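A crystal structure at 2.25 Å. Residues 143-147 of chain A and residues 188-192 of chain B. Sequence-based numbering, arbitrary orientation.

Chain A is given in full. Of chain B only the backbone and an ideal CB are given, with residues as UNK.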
# COMPACT_ATOMS: atom_id res chain seq x y z
N ILE A 143 -16.86 -1.93 23.18
CA ILE A 143 -15.66 -1.13 23.43
C ILE A 143 -16.05 0.33 23.35
O ILE A 143 -16.75 0.77 22.43
CB ILE A 143 -14.55 -1.39 22.36
CG1 ILE A 143 -14.18 -2.86 22.36
CG2 ILE A 143 -13.31 -0.56 22.68
CD1 ILE A 143 -13.17 -3.23 21.28
N ASN A 144 -15.59 1.10 24.32
CA ASN A 144 -15.86 2.54 24.31
C ASN A 144 -15.15 3.18 23.12
O ASN A 144 -14.32 2.55 22.47
CB ASN A 144 -15.42 3.16 25.63
CG ASN A 144 -16.48 3.07 26.69
OD1 ASN A 144 -17.61 3.44 26.43
ND2 ASN A 144 -16.10 2.69 27.94
N ALA A 145 -15.50 4.43 22.81
CA ALA A 145 -14.99 5.10 21.66
C ALA A 145 -13.43 5.00 21.64
O ALA A 145 -12.78 5.23 22.67
CB ALA A 145 -15.40 6.53 21.63
N ILE A 146 -12.89 4.65 20.47
CA ILE A 146 -11.51 4.29 20.32
C ILE A 146 -10.67 5.46 19.79
O ILE A 146 -11.08 6.14 18.83
CB ILE A 146 -11.35 3.10 19.37
CG1 ILE A 146 -11.95 1.87 20.05
CG2 ILE A 146 -9.90 2.86 19.00
CD1 ILE A 146 -12.10 0.66 19.11
N LYS A 147 -9.51 5.66 20.42
CA LYS A 147 -8.53 6.64 19.98
C LYS A 147 -7.49 5.97 19.09
O LYS A 147 -7.14 6.50 18.06
CB LYS A 147 -7.82 7.27 21.16
CG LYS A 147 -6.72 8.24 20.74
CD LYS A 147 -6.10 9.03 21.88
CE LYS A 147 -4.96 9.88 21.30
NZ LYS A 147 -4.26 10.72 22.31
N UNK B 188 -20.54 12.81 25.61
CA UNK B 188 -20.70 12.07 24.38
C UNK B 188 -19.31 11.79 23.79
O UNK B 188 -18.43 12.66 23.79
CB UNK B 188 -21.58 12.84 23.39
N UNK B 189 -19.14 10.58 23.29
CA UNK B 189 -17.91 10.14 22.66
C UNK B 189 -18.29 9.30 21.45
O UNK B 189 -19.23 8.52 21.52
CB UNK B 189 -17.03 9.36 23.63
N UNK B 190 -17.55 9.45 20.35
CA UNK B 190 -17.76 8.65 19.17
C UNK B 190 -16.45 8.50 18.40
O UNK B 190 -15.60 9.37 18.47
CB UNK B 190 -18.84 9.27 18.29
N UNK B 191 -16.31 7.38 17.69
CA UNK B 191 -15.14 7.12 16.89
C UNK B 191 -15.48 6.31 15.64
O UNK B 191 -16.48 5.55 15.61
CB UNK B 191 -14.09 6.39 17.73
N UNK B 192 -14.65 6.50 14.61
CA UNK B 192 -14.79 5.88 13.33
C UNK B 192 -13.49 5.68 12.60
O UNK B 192 -12.74 6.63 12.36
CB UNK B 192 -15.74 6.71 12.46

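The backbone of chain B is extended throughout, with phi and psi in the strand region at all five positions, and from 189 to 192 its CA-to-CB bonds point alternately toward and away from chain A. The nearest CA atoms are those of Ala A145 and position 190, 5.1 Å apart.

At position 188 nothing of the chain A stretch lies within 5.5 Å of the ideal CB. The visible atoms set no demand beyond a residue at ease in a strand, and beta-branched, aromatic or long aliphatic side chains would all serve. The residue is Phe B188, with chi1 t; its ring makes no contact with the chain A stretch.

Position 189 points toward chain A, and its ideal CB sits 3.8 Å from Ala A145 CB. The small methyl offers a patch of nonpolar surface to the first carbons of a side chain. Farther out, the backbone N of Ala A145 and the side-chain amide of Asn A144 add polar character. A medium-length side chain with an aliphatic base and a polar end, Gln or Glu, would use both features; Met or Thr could pack on the methyl alone. The deposited Glu B189 lays its CB 3.7 Å from Ala A145 CB. Its carboxylate reaches chain A through water: OE1 accepts from one water that also donates to Asn A144 OD1 and accepts from Ala A145 N, and from a second that donates to Ala A145 O. The carboxylate thus serves as an acceptor without touching the backbone polar groups directly.

Position 190 points away from chain A, leaving its side chain unconstrained by the visible partner. Many types would do, small, polar or beta-branched among them. Ser B190, one of several the visible atoms allow, occupies it, and its contact is through the backbone, with N 3.8 Å from Ala A145 CB.

Position 191 again points toward chain A, and space is short: the ideal CB is only 3.2 Å from Ile A146 O and 4.1 Å from Ala A145 CB. The backbone N of Ile A146 is a donor in the same neighbourhood. A small residue is favoured, Gly, Ala or Ser, and a short side chain carrying an acceptor gains most. Ser B191 meets both conditions. With chi1 p, its OG accepts a hydrogen bond from Ile A146 N at 2.8 Å, nearly straight at 163°, and the same OG packs 3.5 Å from Ala A145 CA.

Position 192 points away, with no atom of the chain A stretch near its ideal CB, so a long polar side chain is readily accommodated. Lys B192 runs out with chi1 to chi3 t and turns at chi4, p, making no contact with the partner stretch.

Chain B (188-192) FESSK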
# COMPACT_ATOMS: atom_id res chain seq x y z
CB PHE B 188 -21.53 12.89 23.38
CG PHE B 188 -21.75 12.21 22.07
CD1 PHE B 188 -22.85 11.38 21.89
CD2 PHE B 188 -20.84 12.34 21.00
CE1 PHE B 188 -23.06 10.69 20.67
CE2 PHE B 188 -21.02 11.67 19.79
CZ PHE B 188 -22.14 10.86 19.61
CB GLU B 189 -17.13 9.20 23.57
CG GLU B 189 -16.52 9.82 24.80
CD GLU B 189 -15.84 8.79 25.68
OE1 GLU B 189 -15.95 7.55 25.42
OE2 GLU B 189 -15.21 9.24 26.65
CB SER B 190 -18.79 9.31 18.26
OG SER B 190 -19.05 8.43 17.17
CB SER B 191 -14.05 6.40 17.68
OG SER B 191 -14.49 5.16 18.18
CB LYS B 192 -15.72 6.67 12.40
CG LYS B 192 -16.03 5.86 11.14
CD LYS B 192 -16.92 6.61 10.18
CE LYS B 192 -16.96 5.96 8.78
NZ LYS B 192 -17.50 4.60 8.93
O HOH W 1 -17.62 5.51 24.50
O HOH W 2 -13.81 6.16 25.25
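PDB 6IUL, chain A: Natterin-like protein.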